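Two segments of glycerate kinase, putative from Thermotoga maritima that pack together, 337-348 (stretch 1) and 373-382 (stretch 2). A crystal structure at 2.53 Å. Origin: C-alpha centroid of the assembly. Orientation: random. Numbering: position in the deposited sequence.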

ATOM      1  N   ARG A 337      -1.529  14.044  -2.505  1.00 27.10           N
ATOM      2  CA  ARG A 337      -1.692  14.273  -1.074  1.00 27.86           C
ATOM      3  C   ARG A 337      -0.396  14.730  -0.373  1.00 29.34           C
ATOM      4  O   ARG A 337      -0.415  15.700   0.404  1.00 31.55           O
ATOM      5  CB  ARG A 337      -2.290  13.064  -0.369  1.00 28.05           C
ATOM      6  CG  ARG A 337      -1.481  11.778  -0.428  1.00 30.75           C
ATOM      7  CD  ARG A 337      -2.411  10.610  -0.140  1.00 29.95           C
ATOM      8  NE  ARG A 337      -1.705   9.377   0.209  1.00 34.08           N
ATOM      9  CZ  ARG A 337      -1.666   8.273  -0.539  1.00 34.45           C
ATOM     10  NH1 ARG A 337      -2.304   8.182  -1.698  1.00 36.79           N
ATOM     11  NH2 ARG A 337      -0.993   7.222  -0.102  1.00 36.82           N
ATOM     12  N   ASN A 338       0.722  14.049  -0.631  1.00 27.88           N
ATOM     13  CA  ASN A 338       1.959  14.401   0.059  1.00 26.59           C
ATOM     14  C   ASN A 338       2.471  15.793  -0.346  1.00 25.99           C
ATOM     15  O   ASN A 338       3.101  16.513   0.459  1.00 24.97           O
ATOM     16  CB  ASN A 338       3.025  13.308  -0.134  1.00 27.47           C
ATOM     17  CG  ASN A 338       2.618  11.958   0.509  1.00 30.23           C
ATOM     18  OD1 ASN A 338       2.496  11.869   1.721  1.00 26.13           O
ATOM     19  ND2 ASN A 338       2.427  10.915  -0.311  1.00 31.16           N
ATOM     20  N   GLN A 339       2.195  16.197  -1.575  1.00 26.02           N
ATOM     21  CA  GLN A 339       2.657  17.510  -2.047  1.00 26.38           C
ATOM     22  C   GLN A 339       1.801  18.640  -1.454  1.00 26.90           C
ATOM     23  O   GLN A 339       2.318  19.739  -1.173  1.00 27.65           O
ATOM     24  CB  GLN A 339       2.684  17.562  -3.573  1.00 25.24           C
ATOM     25  CG  GLN A 339       3.785  16.723  -4.185  1.00 22.33           C
ATOM     26  CD  GLN A 339       3.548  16.407  -5.640  1.00 26.13           C
ATOM     27  OE1 GLN A 339       3.337  17.300  -6.441  1.00 33.26           O
ATOM     28  NE2 GLN A 339       3.580  15.134  -5.990  1.00 31.73           N
ATOM     29  N   GLU A 340       0.513  18.364  -1.221  1.00 26.19           N
ATOM     30  CA  GLU A 340      -0.368  19.337  -0.545  1.00 27.41           C
ATOM     31  C   GLU A 340      -0.024  19.483   0.924  1.00 27.24           C
ATOM     32  O   GLU A 340      -0.039  20.586   1.455  1.00 25.57           O
ATOM     33  CB  GLU A 340      -1.846  18.987  -0.691  1.00 26.50           C
ATOM     34  CG  GLU A 340      -2.365  19.351  -2.045  1.00 32.74           C
ATOM     35  CD  GLU A 340      -3.830  19.602  -2.071  1.00 37.01           C
ATOM     36  OE1 GLU A 340      -4.476  19.582  -0.989  1.00 31.44           O
ATOM     37  OE2 GLU A 340      -4.315  19.831  -3.201  1.00 38.30           O
ATOM     38  N   LEU A 341       0.275  18.361   1.567  1.00 27.62           N
ATOM     39  CA  LEU A 341       0.667  18.368   2.970  1.00 28.43           C
ATOM     40  C   LEU A 341       1.937  19.238   3.149  1.00 29.12           C
ATOM     41  O   LEU A 341       1.981  20.086   4.041  1.00 27.60           O
ATOM     42  CB  LEU A 341       0.872  16.933   3.457  1.00 26.86           C
ATOM     43  CG  LEU A 341       1.053  16.678   4.949  1.00 26.35           C
ATOM     44  CD1 LEU A 341       0.681  15.250   5.317  1.00 28.17           C
ATOM     45  CD2 LEU A 341       2.485  16.983   5.424  1.00 28.73           C
ATOM     46  N   ALA A 342       2.929  19.059   2.267  1.00 27.81           N
ATOM     47  CA  ALA A 342       4.169  19.857   2.304  1.00 26.91           C
ATOM     48  C   ALA A 342       3.933  21.336   1.989  1.00 27.62           C
ATOM     49  O   ALA A 342       4.400  22.195   2.712  1.00 27.02           O
ATOM     50  CB  ALA A 342       5.179  19.288   1.335  1.00 27.75           C
ATOM     51  N   LEU A 343       3.191  21.628   0.913  1.00 27.70           N
ATOM     52  CA  LEU A 343       2.833  23.026   0.571  1.00 27.25           C
ATOM     53  C   LEU A 343       2.051  23.796   1.656  1.00 26.07           C
ATOM     54  O   LEU A 343       2.239  24.996   1.837  1.00 27.43           O
ATOM     55  CB  LEU A 343       2.007  23.078  -0.717  1.00 26.43           C
ATOM     56  CG  LEU A 343       1.605  24.501  -1.142  1.00 26.66           C
ATOM     57  CD1 LEU A 343       2.813  25.408  -1.285  1.00 32.90           C
ATOM     58  CD2 LEU A 343       0.871  24.473  -2.442  1.00 29.54           C
ATOM     59  N   SER A 344       1.121  23.121   2.306  1.00 25.02           N
ATOM     60  CA  SER A 344       0.355  23.723   3.390  1.00 25.72           C
ATOM     61  C   SER A 344       1.269  24.032   4.580  1.00 27.17           C
ATOM     62  O   SER A 344       1.192  25.120   5.164  1.00 25.15           O
ATOM     63  CB  SER A 344      -0.776  22.794   3.827  1.00 23.79           C
ATOM     64  OG  SER A 344      -1.485  23.301   4.933  1.00 28.77           O
ATOM     65  N   ALA A 345       2.153  23.079   4.898  1.00 29.10           N
ATOM     66  CA  ALA A 345       3.117  23.233   5.978  1.00 28.99           C
ATOM     67  C   ALA A 345       4.070  24.400   5.716  1.00 30.09           C
ATOM     68  O   ALA A 345       4.339  25.190   6.614  1.00 30.92           O
ATOM     69  CB  ALA A 345       3.887  21.958   6.181  1.00 26.92           C
ATOM     70  N   ALA A 346       4.574  24.520   4.493  1.00 30.51           N
ATOM     71  CA  ALA A 346       5.506  25.613   4.189  1.00 30.82           C
ATOM     72  C   ALA A 346       4.882  26.990   4.451  1.00 31.20           C
ATOM     73  O   ALA A 346       5.567  27.919   4.891  1.00 32.93           O
ATOM     74  CB  ALA A 346       5.969  25.530   2.786  1.00 31.49           C
ATOM     75  N   ILE A 347       3.586  27.104   4.164  1.00 30.36           N
ATOM     76  CA  ILE A 347       2.805  28.293   4.479  1.00 28.62           C
ATOM     77  C   ILE A 347       2.790  28.538   5.993  1.00 28.43           C
ATOM     78  O   ILE A 347       3.123  29.613   6.453  1.00 31.32           O
ATOM     79  CB  ILE A 347       1.369  28.141   3.927  1.00 29.03           C
ATOM     80  CG1 ILE A 347       1.401  28.233   2.391  1.00 28.11           C
ATOM     81  CG2 ILE A 347       0.430  29.196   4.527  1.00 20.32           C
ATOM     82  CD1 ILE A 347       0.171  27.668   1.691  1.00 29.91           C
ATOM     83  N   ALA A 348       2.404  27.520   6.752  1.00 28.81           N
ATOM     84  CA  ALA A 348       2.404  27.556   8.223  1.00 27.18           C
ATOM     85  C   ALA A 348       3.780  27.818   8.882  1.00 27.47           C
ATOM     86  O   ALA A 348       3.832  28.305  10.004  1.00 29.46           O
ATOM     87  CB  ALA A 348       1.832  26.244   8.765  1.00 25.38           C
ATOM     88  N   GLY A 373       6.804  13.472  -3.251  1.00 23.39           N
ATOM     89  CA  GLY A 373       6.238  14.431  -2.282  1.00 24.62           C
ATOM     90  C   GLY A 373       6.986  15.764  -2.249  1.00 24.52           C
ATOM     91  O   GLY A 373       7.504  16.237  -3.247  1.00 24.35           O
ATOM     92  N   GLY A 374       7.060  16.363  -1.082  1.00 25.87           N
ATOM     93  CA  GLY A 374       7.648  17.691  -0.956  1.00 27.62           C
ATOM     94  C   GLY A 374       8.742  17.754   0.092  1.00 26.70           C
ATOM     95  O   GLY A 374       8.762  16.950   1.006  1.00 26.48           O
ATOM     96  N   ILE A 375       9.652  18.710  -0.069  1.00 26.73           N
ATOM     97  CA  ILE A 375      10.713  18.969   0.900  1.00 27.33           C
ATOM     98  C   ILE A 375      10.762  20.490   1.077  1.00 26.28           C
ATOM     99  O   ILE A 375      11.120  21.205   0.151  1.00 24.70           O
ATOM    100  CB  ILE A 375      12.066  18.340   0.432  1.00 27.88           C
ATOM    101  CG1 ILE A 375      13.189  18.627   1.421  1.00 32.94           C
ATOM    102  CG2 ILE A 375      12.494  18.843  -0.918  1.00 28.83           C
ATOM    103  CD1 ILE A 375      13.065  17.882   2.699  1.00 34.16           C
ATOM    104  N   VAL A 376      10.338  20.971   2.244  1.00 27.45           N
ATOM    105  CA  VAL A 376      10.080  22.410   2.485  1.00 27.93           C
ATOM    106  C   VAL A 376      10.671  22.928   3.808  1.00 28.23           C
ATOM    107  O   VAL A 376      10.915  22.153   4.748  1.00 24.82           O
ATOM    108  CB  VAL A 376       8.540  22.730   2.512  1.00 28.05           C
ATOM    109  CG1 VAL A 376       7.853  22.270   1.249  1.00 28.22           C
ATOM    110  CG2 VAL A 376       7.857  22.106   3.708  1.00 29.08           C
ATOM    111  N   ASP A 377      10.884  24.246   3.871  1.00 28.70           N
ATOM    112  CA  ASP A 377      11.292  24.909   5.114  1.00 27.23           C
ATOM    113  C   ASP A 377      10.665  26.317   5.275  1.00 25.80           C
ATOM    114  O   ASP A 377       9.690  26.648   4.593  1.00 25.53           O
ATOM    115  CB  ASP A 377      12.818  24.906   5.225  1.00 27.51           C
ATOM    116  CG  ASP A 377      13.508  25.799   4.211  1.00 27.79           C
ATOM    117  OD1 ASP A 377      12.898  26.730   3.613  1.00 27.51           O
ATOM    118  OD2 ASP A 377      14.721  25.566   4.047  1.00 27.46           O
ATOM    119  N   GLY A 378      11.207  27.126   6.184  1.00 24.61           N
ATOM    120  CA  GLY A 378      10.642  28.435   6.483  1.00 25.44           C
ATOM    121  C   GLY A 378      10.837  29.495   5.424  1.00 25.39           C
ATOM    122  O   GLY A 378      10.254  30.560   5.540  1.00 24.42           O
ATOM    123  N   SER A 379      11.645  29.206   4.399  1.00 25.54           N
ATOM    124  CA  SER A 379      11.871  30.130   3.274  1.00 27.25           C
ATOM    125  C   SER A 379      11.043  29.808   2.026  1.00 26.62           C
ATOM    126  O   SER A 379      10.833  30.669   1.196  1.00 27.27           O
ATOM    127  CB  SER A 379      13.344  30.115   2.886  1.00 26.51           C
ATOM    128  OG  SER A 379      13.680  28.854   2.341  1.00 31.38           O
ATOM    129  N   THR A 380      10.613  28.557   1.890  1.00 26.69           N
ATOM    130  CA  THR A 380       9.856  28.082   0.728  1.00 26.01           C
ATOM    131  C   THR A 380       8.733  29.037   0.252  1.00 26.72           C
ATOM    132  O   THR A 380       8.666  29.397  -0.944  1.00 26.55           O
ATOM    133  CB  THR A 380       9.247  26.670   1.020  1.00 26.64           C
ATOM    134  OG1 THR A 380      10.290  25.748   1.361  1.00 22.56           O
ATOM    135  CG2 THR A 380       8.459  26.127  -0.190  1.00 25.18           C
ATOM    136  N   ALA A 381       7.857  29.435   1.178  1.00 26.40           N
ATOM    137  CA  ALA A 381       6.736  30.333   0.856  1.00 27.34           C
ATOM    138  C   ALA A 381       7.195  31.718   0.382  1.00 27.84           C
ATOM    139  O   ALA A 381       6.621  32.283  -0.542  1.00 27.35           O
ATOM    140  CB  ALA A 381       5.802  30.454   2.048  1.00 28.04           C
ATOM    141  N   LYS A 382       8.224  32.264   1.015  1.00 29.16           N
ATOM    142  CA  LYS A 382       8.752  33.558   0.588  1.00 30.28           C
ATOM    143  C   LYS A 382       9.557  33.480  -0.736  1.00 29.64           C
ATOM    144  O   LYS A 382       9.644  34.483  -1.478  1.00 29.61           O
ATOM    145  CB  LYS A 382       9.490  34.300   1.722  1.00 30.34           C
ATOM    146  CG  LYS A 382      10.479  33.509   2.543  1.00 32.53           C
ATOM    147  CD  LYS A 382      11.138  34.397   3.638  1.00 34.57           C
ATOM    148  CE  LYS A 382      10.316  34.484   4.938  1.00 35.21           C
ATOM    149  NZ  LYS A 382       9.373  35.633   4.954  1.00 33.95           N
TER
HETATM  150  O   HOH W   1       7.941  28.542   3.925  1.00 20.58           O

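The two stretches form a close, almost wholly apolar helix-on-strand contact, built from small residues and joined by a single bridging water rather than by direct hydrogen bonds. Helix 337-348 runs nearly parallel to the strand that opens the second stretch, at an angle of 19°, and their axes approach to 6.1 Å. Glycine permits this at the start of the strand: Gly373 CA lies 3.9 Å from Gln339 CG and 4.0 Å from Asn338 CB, while Gly374 CA sits 3.7 Å from Ala342 CB. A beta carbon on Gly374 would point toward the helix and come within 2.5 Å of Ala342 CB, a clash.

One helical turn apart, Ala342 and Ala346 both face the strand and pack against Val376, with Ala342 CB 4.0 Å from Val376 CG1 and Ala346 CB 3.8 Å from Val376 CB. Ala346 CB also lies 3.9 Å from Thr380 CB.

Asp377 precedes the turn that leads into the next helix. Its OD1 accepts from Ser379 N (2.9 Å) and, weakly, from Thr380 N (3.4 Å), a capping arrangement, and Asp377 N donates to Thr380 OG1 (3.0 Å). Here water 1 links the stretches, donating to Ala346 O (2.6 Å) and Asp377 O (2.7 Å) and accepting from Ala381 N (2.9 Å), while Ala381 CB packs 3.8 Å from Ala346 O.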